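Local coordinates for YycN protein (PDB 1ON0) that probably works as an acyltransferase of the GNAT family, moving an acyl group other than an aminoacyl group onto an acceptor not yet identified, at residues P58-W63 and W75-A80; A89-F94 and R123-H128. All blocks are in the same frame, centred on the assembly; numbering follows the deposited sequence.

In the fold
Contacts 1 and 2 lie in series along the chain and in one mixed sheet. Contact 1 joins strands 60-66 and 72-79 of an antiparallel hairpin; contact 2 joins strand 88-96 to 124-127, its parallel neighbour at the border of the sheet within this chain. Strands 72-79 and 88-96 are themselves adjacent, with H79 N to F90 O and W77 N to D93 O as probable hydrogen bonds, so the two contacts are consecutive parts of one sheet. Both are partly buried, contact 1 more deeply. Contact 1 is also more extensive, its pairing regular and its faces rich in aromatic rings; border contact 2 is mostly backbone and aliphatic, and changes to water-bridged pairing where its strands part.

Contact 1: P58-W63 and W75-A80; sequences PHHHLW and WLWIHA
Strands 60-63 and 75-79 run antiparallel at 173°, their axes 4.6 Å apart, with H61–I78 and W63–L76 as hydrogen-bonded pairs; beyond the strand ends A80 N donates to H59 O. The straightest bond, W63 N to L76 O at 2.7 Å, meets the oxygen nearly along its C=O axis. On the face of H60, L62, W77 and H79, the indole carries the contact. W77 holds CG anti to its backbone N (chi1 164°), and NE1 donates to H60 ND1 at 2.7 Å, in the plane of both rings. H60 ND1 therefore acts as acceptor, consistent with a neutral imidazole protonated at NE2. H79 ND1 lies over one face of the H60 ring, completing an aromatic cluster. L62 places CG over the five-membered ring of W77, 3.5 Å from W77 CG, a CH-pi contact suited to a branched aliphatic chain. This beta hairpin supplies the second and third strands of the GNAT sheet, and Y16 of helix 10-31 touches both L62 and W77. At W77 an alanine would remove the N-H donated to H60 and the ring face under L62, and would probably loosen the cluster. On the opposite face, with L76 and I78, the W63 indole brings CE3 to 3.4 Å from L76 CD1, and I78 CD1 meets its edge, 3.6 Å from W63 CH2. I78 holds CG1 in the crowded position between N and carbonyl carbon (chi1 76°), bringing CD1 there.

Contact 2: A89-F94 and R123-H128; sequences AFIYDF and RKLSLH
Three backbone hydrogen bonds join the parallel strands: A89 N to K124 O, S126 N to A89 O, and I91 N to S126 O, the shortest at 2.6 Å, its donor nearly along the C=O axis. Past I91 water takes over; Y92 and D93, both facing W77 in a classic beta bulge, probably help end direct pairing. One water accepts from H128 N at 2.8 Å and binds I91 O at 2.6 Å; a second lies between Y92 O and H128 O, a long 3.3 Å from Y92 O. The apolar contacts lie on the face of A89, I91, L125 and L127. I91 CB sits 3.7 Å from L127 CB, the chains side by side, while I91 CD1 lies 4.3 Å from L125 CB. Small A89 suits the spot beside L125, and L113 of helix 105-119, the crossover helix of this beta-alpha-beta unit, covers I91 and L125. On the other face F90 holds CG anti to its N (chi1 -172°), laying its ring along the neighbouring backbone: CE2 comes 3.4 Å from L127 CA, and S126 OG lies at the ring edge, in plane. The opposite rim sets F90 CD1 over the centre of the Y92 ring. The short axes cross at -36°, and beyond I91 the strands part in a V-shaped splay that, as in other GNAT proteins, probably receives the pantetheine arm of acetyl-CoA.

Contact 1: P58-W63 and W75-A80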
# COMPACT_ATOMS: atom_id res chain seq x y z
N PRO B 58 -11.22 -7.48 -33.33
CA PRO B 58 -10.38 -6.31 -33.63
C PRO B 58 -10.66 -5.05 -32.81
O PRO B 58 -11.80 -4.76 -32.47
CB PRO B 58 -10.62 -6.10 -35.12
CG PRO B 58 -12.01 -6.63 -35.34
CD PRO B 58 -11.99 -7.89 -34.51
N HIS B 59 -9.58 -4.33 -32.50
CA HIS B 59 -9.61 -3.09 -31.74
C HIS B 59 -9.72 -3.27 -30.22
O HIS B 59 -9.52 -2.32 -29.44
CB HIS B 59 -10.75 -2.20 -32.23
CG HIS B 59 -10.63 -1.84 -33.68
ND1 HIS B 59 -9.43 -1.57 -34.28
CD2 HIS B 59 -11.58 -1.72 -34.64
CE1 HIS B 59 -9.63 -1.30 -35.56
NE2 HIS B 59 -10.93 -1.38 -35.80
N HIS B 60 -10.04 -4.48 -29.80
CA HIS B 60 -10.14 -4.77 -28.38
C HIS B 60 -8.78 -5.21 -27.88
O HIS B 60 -8.05 -5.91 -28.57
CB HIS B 60 -11.16 -5.87 -28.13
CG HIS B 60 -12.57 -5.38 -28.13
ND1 HIS B 60 -13.19 -4.91 -26.99
CD2 HIS B 60 -13.45 -5.22 -29.14
CE1 HIS B 60 -14.40 -4.47 -27.31
NE2 HIS B 60 -14.58 -4.65 -28.60
N HIS B 61 -8.45 -4.78 -26.68
CA HIS B 61 -7.18 -5.15 -26.11
C HIS B 61 -7.40 -5.56 -24.67
O HIS B 61 -7.70 -4.74 -23.80
CB HIS B 61 -6.20 -3.98 -26.17
CG HIS B 61 -6.04 -3.38 -27.54
ND1 HIS B 61 -6.88 -2.41 -28.03
CD2 HIS B 61 -5.10 -3.58 -28.49
CE1 HIS B 61 -6.46 -2.03 -29.22
NE2 HIS B 61 -5.38 -2.72 -29.53
N LEU B 62 -7.30 -6.86 -24.42
CA LEU B 62 -7.48 -7.37 -23.07
C LEU B 62 -6.08 -7.75 -22.60
O LEU B 62 -5.36 -8.49 -23.27
CB LEU B 62 -8.45 -8.56 -23.06
CG LEU B 62 -9.92 -8.24 -23.40
CD1 LEU B 62 -10.08 -8.07 -24.91
CD2 LEU B 62 -10.82 -9.36 -22.90
N TRP B 63 -5.71 -7.20 -21.45
CA TRP B 63 -4.39 -7.41 -20.84
C TRP B 63 -4.50 -7.99 -19.44
O TRP B 63 -5.46 -7.74 -18.72
CB TRP B 63 -3.65 -6.07 -20.71
CG TRP B 63 -3.23 -5.40 -21.99
CD1 TRP B 63 -2.28 -5.83 -22.86
CD2 TRP B 63 -3.73 -4.16 -22.52
NE1 TRP B 63 -2.14 -4.94 -23.90
CE2 TRP B 63 -3.02 -3.90 -23.71
CE3 TRP B 63 -4.70 -3.24 -22.09
CZ2 TRP B 63 -3.25 -2.76 -24.49
CZ3 TRP B 63 -4.93 -2.10 -22.87
CH2 TRP B 63 -4.20 -1.88 -24.05
N TRP B 75 -6.75 -7.44 -14.32
CA TRP B 75 -7.09 -7.47 -15.74
C TRP B 75 -7.39 -6.05 -16.23
O TRP B 75 -7.71 -5.15 -15.44
CB TRP B 75 -8.35 -8.32 -15.92
CG TRP B 75 -9.51 -7.79 -15.11
CD1 TRP B 75 -10.43 -6.85 -15.51
CD2 TRP B 75 -9.84 -8.11 -13.75
NE1 TRP B 75 -11.29 -6.57 -14.49
CE2 TRP B 75 -10.96 -7.32 -13.40
CE3 TRP B 75 -9.29 -8.98 -12.79
CZ2 TRP B 75 -11.55 -7.39 -12.12
CZ3 TRP B 75 -9.88 -9.04 -11.52
CH2 TRP B 75 -11.00 -8.25 -11.20
N LEU B 76 -7.30 -5.84 -17.53
CA LEU B 76 -7.57 -4.53 -18.10
C LEU B 76 -8.05 -4.78 -19.52
O LEU B 76 -7.38 -5.44 -20.30
CB LEU B 76 -6.29 -3.71 -18.14
CG LEU B 76 -6.37 -2.18 -18.20
CD1 LEU B 76 -5.25 -1.69 -19.09
CD2 LEU B 76 -7.73 -1.70 -18.71
N TRP B 77 -9.22 -4.27 -19.85
CA TRP B 77 -9.76 -4.46 -21.18
C TRP B 77 -10.23 -3.13 -21.74
O TRP B 77 -11.13 -2.51 -21.19
CB TRP B 77 -10.91 -5.47 -21.14
CG TRP B 77 -11.80 -5.50 -22.35
CD1 TRP B 77 -11.53 -4.99 -23.58
CD2 TRP B 77 -13.10 -6.09 -22.44
NE1 TRP B 77 -12.57 -5.22 -24.43
CE2 TRP B 77 -13.56 -5.89 -23.76
CE3 TRP B 77 -13.93 -6.78 -21.53
CZ2 TRP B 77 -14.81 -6.35 -24.20
CZ3 TRP B 77 -15.17 -7.23 -21.97
CH2 TRP B 77 -15.60 -7.02 -23.30
N ILE B 78 -9.59 -2.67 -22.82
CA ILE B 78 -10.00 -1.42 -23.43
C ILE B 78 -10.34 -1.60 -24.89
O ILE B 78 -9.89 -2.55 -25.54
CB ILE B 78 -8.92 -0.31 -23.33
CG1 ILE B 78 -7.81 -0.56 -24.34
CG2 ILE B 78 -8.37 -0.25 -21.92
CD1 ILE B 78 -6.78 0.55 -24.39
N HIS B 79 -11.15 -0.69 -25.40
CA HIS B 79 -11.57 -0.70 -26.80
C HIS B 79 -11.13 0.60 -27.43
O HIS B 79 -11.29 1.66 -26.83
CB HIS B 79 -13.08 -0.79 -26.89
CG HIS B 79 -13.62 -0.60 -28.27
ND1 HIS B 79 -13.34 -1.47 -29.30
CD2 HIS B 79 -14.46 0.33 -28.78
CE1 HIS B 79 -13.99 -1.09 -30.38
NE2 HIS B 79 -14.67 0.00 -30.10
N ALA B 80 -10.59 0.53 -28.64
CA ALA B 80 -10.15 1.73 -29.34
C ALA B 80 -10.92 1.89 -30.65
O ALA B 80 -10.38 1.60 -31.71
CB ALA B 80 -8.65 1.64 -29.63

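Contact 2: A89-F94 and R123-H128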
# COMPACT_ATOMS: atom_id res chain seq x y z
N ALA B 89 -10.71 5.85 -26.20
CA ALA B 89 -10.78 4.41 -26.07
C ALA B 89 -11.60 4.16 -24.82
O ALA B 89 -11.46 4.88 -23.83
CB ALA B 89 -9.39 3.81 -25.91
N PHE B 90 -12.48 3.18 -24.88
CA PHE B 90 -13.33 2.87 -23.76
C PHE B 90 -12.75 1.74 -22.93
O PHE B 90 -12.21 0.76 -23.46
CB PHE B 90 -14.73 2.48 -24.23
CG PHE B 90 -15.74 2.31 -23.11
CD1 PHE B 90 -16.15 1.05 -22.70
CD2 PHE B 90 -16.29 3.42 -22.49
CE1 PHE B 90 -17.11 0.88 -21.70
CE2 PHE B 90 -17.25 3.28 -21.49
CZ PHE B 90 -17.66 2.00 -21.09
N ILE B 91 -12.88 1.88 -21.62
CA ILE B 91 -12.40 0.87 -20.69
C ILE B 91 -13.58 -0.02 -20.32
O ILE B 91 -14.35 0.29 -19.40
CB ILE B 91 -11.83 1.52 -19.42
CG1 ILE B 91 -10.64 2.41 -19.80
CG2 ILE B 91 -11.39 0.44 -18.44
CD1 ILE B 91 -10.17 3.33 -18.71
N TYR B 92 -13.73 -1.13 -21.02
CA TYR B 92 -14.82 -2.05 -20.73
C TYR B 92 -14.62 -2.70 -19.37
O TYR B 92 -15.59 -2.97 -18.67
CB TYR B 92 -14.94 -3.14 -21.82
CG TYR B 92 -15.79 -2.72 -23.00
CD1 TYR B 92 -17.15 -2.48 -22.83
CD2 TYR B 92 -15.23 -2.45 -24.24
CE1 TYR B 92 -17.92 -1.97 -23.87
CE2 TYR B 92 -16.00 -1.94 -25.28
CZ TYR B 92 -17.34 -1.69 -25.09
OH TYR B 92 -18.10 -1.10 -26.07
N ASP B 93 -13.38 -2.92 -18.95
CA ASP B 93 -13.22 -3.58 -17.67
C ASP B 93 -11.83 -3.39 -17.08
O ASP B 93 -10.83 -3.37 -17.80
CB ASP B 93 -13.53 -5.08 -17.86
CG ASP B 93 -13.75 -5.82 -16.55
OD1 ASP B 93 -14.19 -5.21 -15.56
OD2 ASP B 93 -13.49 -7.04 -16.51
N PHE B 94 -11.80 -3.23 -15.77
CA PHE B 94 -10.57 -3.01 -15.04
C PHE B 94 -10.76 -3.31 -13.56
O PHE B 94 -11.73 -2.89 -12.93
CB PHE B 94 -10.10 -1.58 -15.19
CG PHE B 94 -9.17 -1.15 -14.11
CD1 PHE B 94 -7.86 -1.63 -14.08
CD2 PHE B 94 -9.61 -0.31 -13.08
CE1 PHE B 94 -7.00 -1.26 -13.04
CE2 PHE B 94 -8.76 0.06 -12.04
CZ PHE B 94 -7.45 -0.42 -12.02
N ARG B 123 -5.76 9.23 -27.17
CA ARG B 123 -5.63 10.55 -26.57
C ARG B 123 -6.61 10.79 -25.42
O ARG B 123 -6.49 11.78 -24.69
CB ARG B 123 -5.84 11.66 -27.60
CG ARG B 123 -4.65 11.94 -28.52
CD ARG B 123 -4.50 13.46 -28.71
NE ARG B 123 -5.76 14.11 -29.09
CZ ARG B 123 -6.03 15.40 -28.88
NH1 ARG B 123 -5.14 16.20 -28.29
NH2 ARG B 123 -7.21 15.90 -29.26
N LYS B 124 -7.60 9.91 -25.27
CA LYS B 124 -8.60 10.07 -24.22
C LYS B 124 -9.15 8.72 -23.77
O LYS B 124 -9.23 7.77 -24.55
CB LYS B 124 -9.73 10.97 -24.74
CG LYS B 124 -10.80 11.33 -23.72
CD LYS B 124 -11.86 12.23 -24.36
CE LYS B 124 -12.97 12.56 -23.37
NZ LYS B 124 -13.92 13.58 -23.89
N LEU B 125 -9.53 8.63 -22.50
CA LEU B 125 -10.08 7.41 -21.95
C LEU B 125 -11.47 7.63 -21.43
O LEU B 125 -11.76 8.65 -20.80
CB LEU B 125 -9.21 6.90 -20.82
CG LEU B 125 -7.80 6.49 -21.20
CD1 LEU B 125 -7.05 6.16 -19.92
CD2 LEU B 125 -7.83 5.28 -22.15
N SER B 126 -12.33 6.65 -21.66
CA SER B 126 -13.71 6.73 -21.21
C SER B 126 -14.07 5.39 -20.55
O SER B 126 -13.55 4.35 -20.94
CB SER B 126 -14.60 7.00 -22.42
OG SER B 126 -15.92 7.22 -22.05
N LEU B 127 -14.94 5.43 -19.55
CA LEU B 127 -15.32 4.22 -18.84
C LEU B 127 -16.67 4.33 -18.11
O LEU B 127 -17.20 5.42 -17.92
CB LEU B 127 -14.24 3.86 -17.81
CG LEU B 127 -14.06 4.81 -16.62
CD1 LEU B 127 -15.24 4.68 -15.66
CD2 LEU B 127 -12.77 4.47 -15.89
N HIS B 128 -17.20 3.18 -17.69
CA HIS B 128 -18.45 3.14 -16.94
C HIS B 128 -18.20 2.54 -15.56
O HIS B 128 -17.45 1.58 -15.41
CB HIS B 128 -19.49 2.28 -17.68
CG HIS B 128 -20.65 1.86 -16.82
ND1 HIS B 128 -20.53 0.95 -15.79
CD2 HIS B 128 -21.96 2.23 -16.84
CE1 HIS B 128 -21.70 0.78 -15.21
NE2 HIS B 128 -22.59 1.55 -15.83
O HOH W 1 -16.40 0.49 -17.81
O HOH W 2 -16.14 -1.07 -16.06